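PDB 3TAH: ferrous iron uptake transporter protein B from Streptococcus thermophilus, which probably takes up ferrous iron across the cell membrane in a GTP-driven process, through a cytosolic GTP-binding region that is the part crystallised. Local coordinates for residues Gly31-Val36 / Arg73-Ser78; Asn92-Leu97 / Ala251-Val256; Ile182-Glu187 / Glu227-Ile232. The protein carries 1 engineered substitution. All coordinates share one frame; numbering follows the deposited sequence.

Interaction 1 of 3, residues Gly31-Val36 / Arg73-Ser78; sequences GNWPGV and RDYLLS
W33 and Y75 meet obliquely, carbon against carbon, and this one pair makes up the contact. CH2, at the far end of the indole's six-membered ring, lies 3.8 Å from CD1 of Y75, and the neighbouring indole carbon CZ3 follows at 4.1 Å from the same CD1. The six-membered ring of W33 and the ring of Y75 form an oblique aromatic pair, their planes 60° apart and their centroids separated by 5.8 Å. On the helix, CG of Y75 lies anti to the backbone N (chi1 176°), which sends the phenol off the helix flank toward the indole. A flat, wide side chain suits each place, since the backbones stay far apart and only long groups can bridge them. In the G-protein fold the pair joins two parts of the chain that probably respond to the nucleotide. W33 sits where strand 28-32 runs into the segment G35-E39, predicted to bind GTP and consistent with switch I, while Y75 belongs to helix 67-77, which follows the D55-G58 motif and probably forms part of switch II. L56 of that motif touches both side chains, and V71 also packs on W33. W33 opens a type II turn to V36, with G35 at the position where positive phi is expected; V36 N bonds to W33 O at 3.2 Å. N32 also bonds to this turn: its ND2 donates to V36 O at 2.9 Å, nearly in line with the carbonyl bond. Further along the helix, S78 OG donates to Y75 O at 2.7 Å, and S78 N shares that acceptor.

Interaction 2 of 3, residues Asn92-Leu97 / Ala251-Val256; sequences NLERNL and AFIERV
I253 presses its branched side chain against the backbone and side chains of E94 and L97, supplying the apolar part of the contact. Its CG2, anti to the backbone N, faces E94: it lies 3.7 Å from E94 CA, touches the CB and CG methylenes of that glutamate, and also reaches L97. The other branch, CG1 and CD1, faces L97. CD1 comes within 3.6 Å of the carbonyl carbon of L97, while I253 CG1 sits 4.0 Å from L97 CB. A beta-branched residue fits here because branching at CB puts a methyl group close to its own helix, where the facing backbone is near: the CA atoms of E94 and I253 are 6.2 Å apart. L97 adds an apolar wall.

The polar part lies at the edge. E94 is extended beyond CG, so its aliphatic portion covers I253 and its carboxylate reaches E254, where E94 OE1 comes 3.4 Å from E254 CG. The two side chains cross at about a right angle. E94 OE1 and E254 OE2 are 4.2 Å apart, a like-charge proximity that would probably be mildly unfavourable. A water bridges the two residues, donating to E94 OE2 at 3.2 Å and to E254 O at 2.6 Å.

No direct hydrogen bond links the two segments, whose helices run at 136° to each other. This is an interdomain helix-helix contact, helix 93-105 belonging to the GTP-binding domain and helix 241-259 to the helical domain. C257, further along helix 241-259, extends the packing onto L93, E94 and L97. L136 of helix 129-136 touches L97, F252 and V256, while L93 and N96 of helix 93-105 rest on V88 of strand 83-89.

Interaction 3 of 3, residues Ile182-Glu187 / Glu227-Ile232; sequences ISQILE and EDIIRI
I229 drives its delta methyl into the surface of the opposing helix between Q184 and I185. CD1 lies 3.5 Å from Q184 CB and 3.7 Å from I185 N, so it rests on the backbone as well as on side chains. The other branch, CG2, stands 4.0 Å from I185 CG1, which also approaches I229 CD1 at 3.8 Å. With CG1 anti to the carbonyl carbon (chi1 -68°), the ethyl arm of I229 projects toward the helix it meets.

Q184 suits the border of this apolar patch. Its CB covers CD1 of I229, and its OE1 stands 3.7 Å from I229 CG1. I185 is buried, and F206 of helix 198-206 also packs on it; I182, one turn earlier, touches I203 of that helix.

Further out, D228 and R231 form a salt bridge along their own helix. NH1 and NH2 of R231 both grip D228 OD1, the NH1 bond being 2.9 Å. The contact is a helix-to-helix apolar packing within the FeoB cytosolic helical domain, joining helices 176-189 and 220-237.

Overall arrangement
The three contacts are spread widely, with centres 26 to 29 Å apart and no touch between any two. Along the chain, interaction 1 closes first, within the G-protein domain. Interaction 2 then spans a long excursion, from helix 93-105 of that domain to helix 241-259 near the end of the modelled chain, and interaction 3, within the helical domain, falls inside this span. Interactions 2 and 3 are connected through consecutive helices, 220-237 and 241-259. Interaction 2, across the chain's centre from interaction 1, ties the nucleotide-binding domain to the helical domain, so a change at the nucleotide could in principle be passed on.

Interaction 1 of 3, residues Gly31-Val36 / Arg73-Ser78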
ATOM      1  N   GLY A  31      -4.885  18.219  12.797  1.00 25.50           N
ATOM      2  CA  GLY A  31      -5.899  17.885  13.811  1.00 26.62           C
ATOM      3  C   GLY A  31      -5.696  16.453  14.262  1.00 25.52           C
ATOM      4  O   GLY A  31      -4.568  15.969  14.293  1.00 25.24           O
ATOM      5  N   ASN A  32      -6.777  15.776  14.610  1.00 26.07           N
ATOM      6  CA  ASN A  32      -6.728  14.363  14.950  1.00 27.04           C
ATOM      7  C   ASN A  32      -7.758  13.598  14.135  1.00 25.61           C
ATOM      8  O   ASN A  32      -8.749  14.176  13.670  1.00 25.61           O
ATOM      9  CB  ASN A  32      -6.987  14.126  16.445  1.00 28.65           C
ATOM     10  CG  ASN A  32      -8.395  14.515  16.866  1.00 32.19           C
ATOM     11  OD1 ASN A  32      -8.714  15.704  16.962  1.00 37.18           O
ATOM     12  ND2 ASN A  32      -9.246  13.520  17.123  1.00 34.28           N
ATOM     13  N   TRP A  33      -7.525  12.304  13.967  1.00 23.83           N
ATOM     14  CA  TRP A  33      -8.513  11.445  13.323  1.00 24.23           C
ATOM     15  C   TRP A  33      -9.654  11.226  14.315  1.00 25.19           C
ATOM     16  O   TRP A  33      -9.417  11.156  15.526  1.00 23.43           O
ATOM     17  CB  TRP A  33      -7.907  10.131  12.840  1.00 24.23           C
ATOM     18  CG  TRP A  33      -7.015  10.332  11.656  1.00 21.74           C
ATOM     19  CD1 TRP A  33      -5.677  10.538  11.676  1.00 22.51           C
ATOM     20  CD2 TRP A  33      -7.404  10.351  10.276  1.00 22.34           C
ATOM     21  NE1 TRP A  33      -5.194  10.691  10.397  1.00 21.94           N
ATOM     22  CE2 TRP A  33      -6.236  10.578   9.517  1.00 21.78           C
ATOM     23  CE3 TRP A  33      -8.630  10.210   9.608  1.00 23.73           C
ATOM     24  CZ2 TRP A  33      -6.250  10.665   8.123  1.00 24.11           C
ATOM     25  CZ3 TRP A  33      -8.645  10.301   8.213  1.00 24.93           C
ATOM     26  CH2 TRP A  33      -7.460  10.523   7.491  1.00 24.29           C
ATOM     27  N   PRO A  34     -10.896  11.139  13.814  1.00 27.64           N
ATOM     28  CA  PRO A  34     -12.022  11.080  14.748  1.00 28.77           C
ATOM     29  C   PRO A  34     -11.959   9.909  15.733  1.00 29.69           C
ATOM     30  O   PRO A  34     -11.644   8.778  15.347  1.00 29.91           O
ATOM     31  CB  PRO A  34     -13.245  10.942  13.833  1.00 29.41           C
ATOM     32  CG  PRO A  34     -12.812  11.407  12.527  1.00 29.77           C
ATOM     33  CD  PRO A  34     -11.343  11.186  12.413  1.00 27.97           C
ATOM     34  N   GLY A  35     -12.247  10.208  16.996  1.00 30.97           N
ATOM     35  CA  GLY A  35     -12.270   9.209  18.067  1.00 31.13           C
ATOM     36  C   GLY A  35     -10.927   8.720  18.592  1.00 31.58           C
ATOM     37  O   GLY A  35     -10.902   7.902  19.508  1.00 31.81           O
ATOM     38  N   VAL A  36      -9.818   9.203  18.022  1.00 30.93           N
ATOM     39  CA  VAL A  36      -8.470   8.799  18.429  1.00 30.13           C
ATOM     40  C   VAL A  36      -7.554  10.021  18.505  1.00 29.92           C
ATOM     41  O   VAL A  36      -7.905  11.107  18.027  1.00 30.32           O
ATOM     42  CB  VAL A  36      -7.875   7.744  17.456  1.00 31.05           C
ATOM     43  CG1 VAL A  36      -8.680   6.448  17.518  1.00 30.81           C
ATOM     44  CG2 VAL A  36      -7.822   8.280  16.029  1.00 28.06           C
ATOM     45  N   ARG A  73      -5.483   2.116   7.222  1.00 15.97           N
ATOM     46  CA  ARG A  73      -6.352   1.142   6.569  1.00 15.67           C
ATOM     47  C   ARG A  73      -7.765   1.671   6.314  1.00 16.00           C
ATOM     48  O   ARG A  73      -8.254   1.605   5.179  1.00 14.74           O
ATOM     49  CB  ARG A  73      -6.438  -0.139   7.397  1.00 16.93           C
ATOM     50  CG  ARG A  73      -7.215  -1.235   6.718  1.00 16.15           C
ATOM     51  CD  ARG A  73      -7.663  -2.293   7.680  1.00 14.07           C
ATOM     52  NE  ARG A  73      -6.561  -3.078   8.223  1.00 17.14           N
ATOM     53  CZ  ARG A  73      -6.689  -4.270   8.804  1.00 16.24           C
ATOM     54  NH1 ARG A  73      -7.887  -4.844   8.928  1.00 16.43           N
ATOM     55  NH2 ARG A  73      -5.613  -4.894   9.267  1.00 15.38           N
ATOM     56  N   ASP A  74      -8.419   2.175   7.365  1.00 15.93           N
ATOM     57  CA  ASP A  74      -9.796   2.670   7.254  1.00 16.46           C
ATOM     58  C   ASP A  74      -9.895   3.765   6.200  1.00 15.79           C
ATOM     59  O   ASP A  74     -10.820   3.781   5.388  1.00 15.43           O
ATOM     60  CB  ASP A  74     -10.331   3.202   8.590  1.00 17.15           C
ATOM     61  CG  ASP A  74     -10.503   2.109   9.637  1.00 19.53           C
ATOM     62  OD1 ASP A  74     -10.493   0.906   9.281  1.00 19.81           O
ATOM     63  OD2 ASP A  74     -10.636   2.436  10.830  1.00 19.68           O
ATOM     64  N   TYR A  75      -8.936   4.678   6.205  1.00 15.61           N
ATOM     65  CA  TYR A  75      -8.936   5.736   5.221  1.00 14.70           C
ATOM     66  C   TYR A  75      -8.797   5.178   3.808  1.00 14.98           C
ATOM     67  O   TYR A  75      -9.571   5.529   2.912  1.00 14.93           O
ATOM     68  CB  TYR A  75      -7.822   6.730   5.485  1.00 15.28           C
ATOM     69  CG  TYR A  75      -7.780   7.763   4.406  1.00 18.18           C
ATOM     70  CD1 TYR A  75      -8.718   8.792   4.373  1.00 19.25           C
ATOM     71  CD2 TYR A  75      -6.823   7.706   3.398  1.00 18.54           C
ATOM     72  CE1 TYR A  75      -8.693   9.747   3.365  1.00 19.86           C
ATOM     73  CE2 TYR A  75      -6.791   8.646   2.402  1.00 21.00           C
ATOM     74  CZ  TYR A  75      -7.723   9.664   2.387  1.00 23.80           C
ATOM     75  OH  TYR A  75      -7.680  10.600   1.381  1.00 27.47           O
ATOM     76  N   LEU A  76      -7.818   4.304   3.599  1.00 15.02           N
ATOM     77  CA  LEU A  76      -7.610   3.744   2.253  1.00 14.43           C
ATOM     78  C   LEU A  76      -8.764   2.871   1.749  1.00 15.31           C
ATOM     79  O   LEU A  76      -9.045   2.873   0.554  1.00 15.77           O
ATOM     80  CB  LEU A  76      -6.280   2.985   2.177  1.00 14.96           C
ATOM     81  CG  LEU A  76      -5.053   3.885   2.363  1.00 16.00           C
ATOM     82  CD1 LEU A  76      -3.803   3.030   2.417  1.00 16.40           C
ATOM     83  CD2 LEU A  76      -4.954   4.956   1.229  1.00 12.61           C
ATOM     84  N   LEU A  77      -9.406   2.128   2.651  0.50 16.15           N
ATOM     85  CA  LEU A  77     -10.571   1.310   2.298  0.50 17.08           C
ATOM     86  C   LEU A  77     -11.862   2.127   2.141  0.50 18.05           C
ATOM     87  O   LEU A  77     -12.838   1.614   1.611  0.50 18.55           O
ATOM     88  CB  LEU A  77     -10.785   0.194   3.322  0.50 17.76           C
ATOM     89  CG  LEU A  77     -10.065  -1.113   2.992  0.50 18.61           C
ATOM     90  CD1 LEU A  77      -8.630  -0.859   2.546  0.50 19.84           C
ATOM     91  CD2 LEU A  77     -10.119  -2.085   4.168  0.50 18.98           C
ATOM     92  N   SER A  78     -11.870   3.384   2.583  1.00 18.91           N
ATOM     93  CA  SER A  78     -13.058   4.259   2.464  1.00 19.82           C
ATOM     94  C   SER A  78     -13.285   4.750   1.031  1.00 22.44           C
ATOM     95  O   SER A  78     -14.320   5.348   0.735  1.00 21.46           O
ATOM     96  CB  SER A  78     -12.946   5.479   3.392  1.00 21.01           C
ATOM     97  OG  SER A  78     -12.066   6.478   2.881  1.00 20.45           O
TER

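Interaction 2 of 3, residues Asn92-Leu97 / Ala251-Val256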
ATOM      1  N   ASN A  92      16.689   0.854   1.789  1.00 20.59           N
ATOM      2  CA  ASN A  92      16.139  -0.264   2.540  1.00 21.13           C
ATOM      3  C   ASN A  92      14.933  -0.816   1.794  1.00 18.16           C
ATOM      4  O   ASN A  92      13.839  -0.977   2.355  1.00 15.94           O
ATOM      5  CB  ASN A  92      15.736   0.284   3.892  1.00 22.93           C
ATOM      6  CG  ASN A  92      15.343  -0.774   4.865  1.00 26.44           C
ATOM      7  OD1 ASN A  92      14.514  -0.511   5.728  1.00 29.94           O
ATOM      8  ND2 ASN A  92      15.911  -1.966   4.748  1.00 30.02           N
ATOM      9  N   LEU A  93      15.157  -1.103   0.522  1.00 17.71           N
ATOM     10  CA  LEU A  93      14.067  -1.348  -0.438  1.00 17.45           C
ATOM     11  C   LEU A  93      13.139  -2.507  -0.070  1.00 17.73           C
ATOM     12  O   LEU A  93      11.925  -2.316   0.026  1.00 16.40           O
ATOM     13  CB  LEU A  93      14.645  -1.574  -1.840  1.00 17.67           C
ATOM     14  CG  LEU A  93      13.657  -1.702  -3.002  1.00 17.13           C
ATOM     15  CD1 LEU A  93      12.725  -0.489  -3.075  1.00 17.86           C
ATOM     16  CD2 LEU A  93      14.422  -1.867  -4.296  1.00 19.47           C
ATOM     17  N   GLU A  94      13.696  -3.695   0.137  1.00 18.62           N
ATOM     18  CA  GLU A  94      12.859  -4.872   0.402  1.00 19.21           C
ATOM     19  C   GLU A  94      11.941  -4.694   1.616  1.00 17.87           C
ATOM     20  O   GLU A  94      10.753  -5.029   1.539  1.00 16.26           O
ATOM     21  CB  GLU A  94      13.707  -6.151   0.498  1.00 20.82           C
ATOM     22  CG  GLU A  94      14.343  -6.505  -0.852  1.00 25.60           C
ATOM     23  CD  GLU A  94      14.933  -7.902  -0.927  1.00 30.25           C
ATOM     24  OE1 GLU A  94      14.783  -8.697   0.029  1.00 34.65           O
ATOM     25  OE2 GLU A  94      15.552  -8.204  -1.973  1.00 35.91           O
ATOM     26  N   ARG A  95      12.483  -4.172   2.716  1.00 17.57           N
ATOM     27  CA  ARG A  95      11.708  -3.916   3.934  1.00 17.88           C
ATOM     28  C   ARG A  95      10.568  -2.924   3.688  1.00 15.66           C
ATOM     29  O   ARG A  95       9.478  -3.126   4.202  1.00 16.69           O
ATOM     30  CB  ARG A  95      12.589  -3.402   5.088  1.00 19.28           C
ATOM     31  CG  ARG A  95      11.807  -3.139   6.399  1.00 24.99           C
ATOM     32  CD  ARG A  95      12.700  -2.906   7.642  1.00 28.31           C
ATOM     33  NE  ARG A  95      13.380  -1.614   7.607  1.00 29.67           N
ATOM     34  CZ  ARG A  95      14.443  -1.270   8.345  1.00 34.19           C
ATOM     35  NH1 ARG A  95      14.997  -2.106   9.215  1.00 34.16           N
ATOM     36  NH2 ARG A  95      14.968  -0.052   8.200  1.00 35.62           N
ATOM     37  N   ASN A  96      10.838  -1.868   2.923  1.00 15.00           N
ATOM     38  CA  ASN A  96       9.828  -0.859   2.596  1.00 13.67           C
ATOM     39  C   ASN A  96       8.713  -1.374   1.664  1.00 14.19           C
ATOM     40  O   ASN A  96       7.560  -0.948   1.788  1.00 13.48           O
ATOM     41  CB  ASN A  96      10.462   0.385   1.971  1.00 14.48           C
ATOM     42  CG  ASN A  96      11.109   1.304   2.997  1.00 14.03           C
ATOM     43  OD1 ASN A  96      10.728   2.479   3.125  1.00 13.06           O
ATOM     44  ND2 ASN A  96      12.092   0.792   3.715  1.00 12.67           N
ATOM     45  N   LEU A  97       9.056  -2.280   0.741  1.00 12.84           N
ATOM     46  CA  LEU A  97       8.067  -2.807  -0.216  1.00 11.94           C
ATOM     47  C   LEU A  97       7.060  -3.772   0.421  1.00 12.59           C
ATOM     48  O   LEU A  97       6.053  -4.105  -0.196  1.00 11.24           O
ATOM     49  CB  LEU A  97       8.735  -3.466  -1.434  1.00 11.39           C
ATOM     50  CG  LEU A  97       9.538  -2.544  -2.362  1.00 12.43           C
ATOM     51  CD1 LEU A  97      10.279  -3.385  -3.373  1.00 13.29           C
ATOM     52  CD2 LEU A  97       8.636  -1.483  -3.065  1.00 13.80           C
ATOM     53  N   ALA A 251       8.769 -13.163  -0.791  1.00 15.97           N
ATOM     54  CA  ALA A 251       9.222 -13.879  -1.998  1.00 16.18           C
ATOM     55  C   ALA A 251       8.986 -13.035  -3.261  1.00 15.43           C
ATOM     56  O   ALA A 251       9.885 -12.897  -4.110  1.00 14.40           O
ATOM     57  CB  ALA A 251       8.578 -15.261  -2.090  1.00 15.30           C
ATOM     58  N   PHE A 252       7.786 -12.460  -3.375  1.00 14.80           N
ATOM     59  CA  PHE A 252       7.447 -11.574  -4.479  1.00 14.52           C
ATOM     60  C   PHE A 252       8.418 -10.400  -4.564  1.00 13.00           C
ATOM     61  O   PHE A 252       8.961 -10.092  -5.633  1.00 15.07           O
ATOM     62  CB  PHE A 252       6.018 -11.052  -4.320  1.00 13.33           C
ATOM     63  CG  PHE A 252       5.682  -9.949  -5.276  1.00 13.58           C
ATOM     64  CD1 PHE A 252       5.291 -10.234  -6.586  1.00 15.11           C
ATOM     65  CD2 PHE A 252       5.744  -8.620  -4.870  1.00 13.66           C
ATOM     66  CE1 PHE A 252       4.987  -9.208  -7.471  1.00 14.74           C
ATOM     67  CE2 PHE A 252       5.438  -7.596  -5.749  1.00 15.60           C
ATOM     68  CZ  PHE A 252       5.058  -7.889  -7.048  1.00 16.83           C
ATOM     69  N   ILE A 253       8.628  -9.747  -3.418  1.00 15.55           N
ATOM     70  CA  ILE A 253       9.543  -8.604  -3.299  1.00 14.53           C
ATOM     71  C   ILE A 253      10.965  -8.977  -3.732  1.00 16.13           C
ATOM     72  O   ILE A 253      11.584  -8.238  -4.499  1.00 16.23           O
ATOM     73  CB  ILE A 253       9.551  -8.034  -1.874  1.00 14.79           C
ATOM     74  CG1 ILE A 253       8.207  -7.388  -1.552  1.00 13.52           C
ATOM     75  CG2 ILE A 253      10.663  -6.983  -1.683  1.00 15.71           C
ATOM     76  CD1 ILE A 253       8.007  -7.180  -0.066  1.00 16.07           C
ATOM     77  N   GLU A 254      11.470 -10.110  -3.251  1.00 16.69           N
ATOM     78  CA  GLU A 254      12.807 -10.558  -3.657  1.00 17.35           C
ATOM     79  C   GLU A 254      12.917 -10.799  -5.162  1.00 17.75           C
ATOM     80  O   GLU A 254      13.928 -10.391  -5.777  1.00 18.73           O
ATOM     81  CB  GLU A 254      13.233 -11.807  -2.872  1.00 18.24           C
ATOM     82  CG  GLU A 254      13.444 -11.532  -1.390  1.00 20.83           C
ATOM     83  CD  GLU A 254      13.995 -12.707  -0.618  1.00 25.67           C
ATOM     84  OE1 GLU A 254      14.677 -13.585  -1.206  1.00 27.62           O
ATOM     85  OE2 GLU A 254      13.751 -12.735   0.605  1.00 32.18           O
ATOM     86  N   ARG A 255      11.899 -11.448  -5.741  1.00 17.83           N
ATOM     87  CA  ARG A 255      11.836 -11.713  -7.185  1.00 19.36           C
ATOM     88  C   ARG A 255      11.849 -10.412  -7.972  1.00 19.27           C
ATOM     89  O   ARG A 255      12.635 -10.249  -8.905  1.00 20.25           O
ATOM     90  CB  ARG A 255      10.587 -12.526  -7.565  1.00 20.32           C
ATOM     91  CG  ARG A 255      10.592 -13.999  -7.162  1.00 22.73           C
ATOM     92  CD  ARG A 255       9.478 -14.800  -7.873  1.00 24.35           C
ATOM     93  NE  ARG A 255       8.102 -14.363  -7.572  1.00 23.56           N
ATOM     94  CZ  ARG A 255       7.349 -14.745  -6.539  1.00 25.12           C
ATOM     95  NH1 ARG A 255       7.798 -15.591  -5.618  1.00 26.31           N
ATOM     96  NH2 ARG A 255       6.107 -14.256  -6.413  1.00 25.36           N
ATOM     97  N   VAL A 256      11.000  -9.466  -7.574  1.00 19.63           N
ATOM     98  CA  VAL A 256      10.959  -8.158  -8.221  1.00 19.88           C
ATOM     99  C   VAL A 256      12.312  -7.450  -8.133  1.00 20.48           C
ATOM    100  O   VAL A 256      12.827  -6.968  -9.158  1.00 22.83           O
ATOM    101  CB  VAL A 256       9.863  -7.252  -7.611  1.00 19.28           C
ATOM    102  CG1 VAL A 256       9.991  -5.834  -8.167  1.00 20.52           C
ATOM    103  CG2 VAL A 256       8.474  -7.843  -7.884  1.00 18.05           C
TER
HETATM  104  O   HOH W   1      16.218  -9.837  -4.601  1.00 34.06           O

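Interaction 3 of 3, residues Ile182-Glu187 / Glu227-Ile232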
ATOM      1  N   ILE A 182      -7.032 -17.543  -2.335  1.00 13.73           N
ATOM      2  CA  ILE A 182      -7.599 -16.197  -2.515  1.00 12.05           C
ATOM      3  C   ILE A 182      -8.818 -16.239  -3.465  1.00 14.35           C
ATOM      4  O   ILE A 182      -9.870 -15.638  -3.170  1.00 14.65           O
ATOM      5  CB  ILE A 182      -6.541 -15.213  -3.029  1.00 11.58           C
ATOM      6  CG1 ILE A 182      -5.446 -15.006  -1.970  1.00 12.39           C
ATOM      7  CG2 ILE A 182      -7.185 -13.864  -3.428  1.00 12.22           C
ATOM      8  CD1 ILE A 182      -4.206 -14.330  -2.536  1.00 10.60           C
ATOM      9  N   SER A 183      -8.665 -16.931  -4.591  0.70 16.21           N
ATOM     10  CA  SER A 183      -9.771 -17.129  -5.540  0.70 17.40           C
ATOM     11  C   SER A 183     -11.029 -17.737  -4.909  0.70 17.01           C
ATOM     12  O   SER A 183     -12.139 -17.298  -5.199  0.70 17.34           O
ATOM     13  CB  SER A 183      -9.328 -17.998  -6.719  0.70 18.49           C
ATOM     14  OG  SER A 183      -8.540 -17.231  -7.608  0.70 21.87           O
ATOM     15  N   GLN A 184     -10.852 -18.759  -4.077  1.00 15.29           N
ATOM     16  CA  GLN A 184     -11.988 -19.420  -3.398  1.00 15.37           C
ATOM     17  C   GLN A 184     -12.616 -18.532  -2.328  1.00 14.39           C
ATOM     18  O   GLN A 184     -13.840 -18.534  -2.156  1.00 14.38           O
ATOM     19  CB  GLN A 184     -11.573 -20.784  -2.856  1.00 15.70           C
ATOM     20  CG  GLN A 184     -11.330 -21.754  -4.003  1.00 18.43           C
ATOM     21  CD  GLN A 184     -10.613 -23.005  -3.572  1.00 20.37           C
ATOM     22  OE1 GLN A 184     -10.774 -23.451  -2.455  1.00 26.15           O
ATOM     23  NE2 GLN A 184      -9.822 -23.577  -4.471  1.00 20.88           N
ATOM     24  N   ILE A 185     -11.796 -17.749  -1.626  1.00 12.80           N
ATOM     25  CA  ILE A 185     -12.324 -16.785  -0.658  1.00 13.64           C
ATOM     26  C   ILE A 185     -13.117 -15.691  -1.396  1.00 15.35           C
ATOM     27  O   ILE A 185     -14.198 -15.296  -0.940  1.00 15.16           O
ATOM     28  CB  ILE A 185     -11.224 -16.201   0.260  1.00 12.65           C
ATOM     29  CG1 ILE A 185     -10.711 -17.292   1.199  1.00 13.75           C
ATOM     30  CG2 ILE A 185     -11.771 -15.029   1.075  1.00  9.82           C
ATOM     31  CD1 ILE A 185      -9.430 -16.911   1.930  1.00 11.57           C
ATOM     32  N   LEU A 186     -12.600 -15.226  -2.531  1.00 16.66           N
ATOM     33  CA  LEU A 186     -13.340 -14.280  -3.382  1.00 17.38           C
ATOM     34  C   LEU A 186     -14.698 -14.844  -3.813  1.00 18.70           C
ATOM     35  O   LEU A 186     -15.690 -14.119  -3.769  1.00 17.15           O
ATOM     36  CB  LEU A 186     -12.519 -13.861  -4.604  1.00 16.03           C
ATOM     37  CG  LEU A 186     -11.357 -12.908  -4.336  1.00 15.77           C
ATOM     38  CD1 LEU A 186     -10.450 -12.807  -5.581  1.00 18.14           C
ATOM     39  CD2 LEU A 186     -11.872 -11.517  -3.892  1.00 15.97           C
ATOM     40  N   GLU A 187     -14.741 -16.117  -4.214  1.00 19.26           N
ATOM     41  CA  GLU A 187     -16.012 -16.779  -4.568  1.00 22.66           C
ATOM     42  C   GLU A 187     -16.965 -16.786  -3.378  1.00 22.08           C
ATOM     43  O   GLU A 187     -18.135 -16.464  -3.528  1.00 23.15           O
ATOM     44  CB  GLU A 187     -15.809 -18.239  -4.999  1.00 24.19           C
ATOM     45  CG  GLU A 187     -15.044 -18.456  -6.286  1.00 29.45           C
ATOM     46  CD  GLU A 187     -14.448 -19.876  -6.409  1.00 34.93           C
ATOM     47  OE1 GLU A 187     -14.918 -20.821  -5.723  1.00 39.77           O
ATOM     48  OE2 GLU A 187     -13.496 -20.054  -7.198  1.00 39.04           O
ATOM     49  N   GLU A 227     -13.159 -20.973   6.542  0.50 17.36           N
ATOM     50  CA  GLU A 227     -12.441 -21.852   7.472  0.50 17.87           C
ATOM     51  C   GLU A 227     -11.825 -23.053   6.757  0.50 17.13           C
ATOM     52  O   GLU A 227     -10.657 -23.382   6.977  0.50 16.08           O
ATOM     53  CB  GLU A 227     -13.365 -22.375   8.566  0.50 18.71           C
ATOM     54  CG  GLU A 227     -12.794 -23.586   9.307  0.50 20.19           C
ATOM     55  CD  GLU A 227     -11.599 -23.235  10.179  0.50 22.20           C
ATOM     56  OE1 GLU A 227     -11.408 -22.034  10.452  0.50 24.97           O
ATOM     57  OE2 GLU A 227     -10.849 -24.150  10.599  0.50 22.24           O
ATOM     58  N   ASP A 228     -12.617 -23.695   5.899  1.00 16.28           N
ATOM     59  CA  ASP A 228     -12.153 -24.861   5.129  1.00 14.67           C
ATOM     60  C   ASP A 228     -10.953 -24.511   4.229  1.00 14.03           C
ATOM     61  O   ASP A 228      -9.956 -25.232   4.203  1.00 14.40           O
ATOM     62  CB  ASP A 228     -13.279 -25.394   4.237  1.00 15.07           C
ATOM     63  CG  ASP A 228     -14.324 -26.231   4.976  1.00 16.66           C
ATOM     64  OD1 ASP A 228     -14.131 -26.601   6.155  1.00 20.14           O
ATOM     65  OD2 ASP A 228     -15.361 -26.539   4.338  1.00 17.48           O
ATOM     66  N   ILE A 229     -11.053 -23.404   3.502  1.00 13.32           N
ATOM     67  CA  ILE A 229      -9.975 -22.948   2.587  1.00 14.59           C
ATOM     68  C   ILE A 229      -8.647 -22.740   3.341  1.00 13.17           C
ATOM     69  O   ILE A 229      -7.571 -23.159   2.885  1.00 13.60           O
ATOM     70  CB  ILE A 229     -10.380 -21.652   1.860  1.00 14.91           C
ATOM     71  CG1 ILE A 229     -11.533 -21.927   0.883  1.00 16.12           C
ATOM     72  CG2 ILE A 229      -9.185 -21.034   1.097  1.00 16.30           C
ATOM     73  CD1 ILE A 229     -12.349 -20.700   0.531  1.00 13.80           C
ATOM     74  N   ILE A 230      -8.738 -22.088   4.492  1.00 12.15           N
ATOM     75  CA  ILE A 230      -7.565 -21.836   5.349  1.00 13.17           C
ATOM     76  C   ILE A 230      -6.948 -23.135   5.847  1.00 14.57           C
ATOM     77  O   ILE A 230      -5.716 -23.300   5.811  1.00 14.94           O
ATOM     78  CB  ILE A 230      -7.907 -20.911   6.546  1.00 13.23           C
ATOM     79  CG1 ILE A 230      -8.303 -19.514   6.049  1.00 15.20           C
ATOM     80  CG2 ILE A 230      -6.718 -20.780   7.512  1.00 14.71           C
ATOM     81  CD1 ILE A 230      -8.910 -18.639   7.152  1.00 15.55           C
ATOM     82  N   ARG A 231      -7.795 -24.063   6.288  1.00 15.66           N
ATOM     83  CA  ARG A 231      -7.311 -25.307   6.870  1.00 17.41           C
ATOM     84  C   ARG A 231      -6.501 -26.096   5.853  1.00 16.79           C
ATOM     85  O   ARG A 231      -5.352 -26.463   6.133  1.00 16.20           O
ATOM     86  CB  ARG A 231      -8.458 -26.160   7.422  1.00 18.80           C
ATOM     87  CG  ARG A 231      -8.005 -27.414   8.184  1.00 21.17           C
ATOM     88  CD  ARG A 231      -9.177 -28.301   8.609  1.00 22.49           C
ATOM     89  NE  ARG A 231      -9.966 -28.779   7.464  1.00 24.22           N
ATOM     90  CZ  ARG A 231     -11.174 -28.342   7.098  1.00 25.99           C
ATOM     91  NH1 ARG A 231     -11.818 -27.382   7.768  1.00 28.52           N
ATOM     92  NH2 ARG A 231     -11.758 -28.879   6.032  1.00 27.00           N
ATOM     93  N   ILE A 232      -7.081 -26.330   4.679  1.00 15.27           N
ATOM     94  CA  ILE A 232      -6.420 -27.147   3.661  1.00 16.00           C
ATOM     95  C   ILE A 232      -5.170 -26.433   3.142  1.00 15.91           C
ATOM     96  O   ILE A 232      -4.164 -27.085   2.866  1.00 14.27           O
ATOM     97  CB  ILE A 232      -7.385 -27.598   2.491  1.00 14.25           C
ATOM     98  CG1 ILE A 232      -6.678 -28.558   1.523  1.00 15.29           C
ATOM     99  CG2 ILE A 232      -8.016 -26.391   1.746  1.00 14.22           C
ATOM    100  CD1 ILE A 232      -6.115 -29.853   2.184  1.00 16.44           C
TER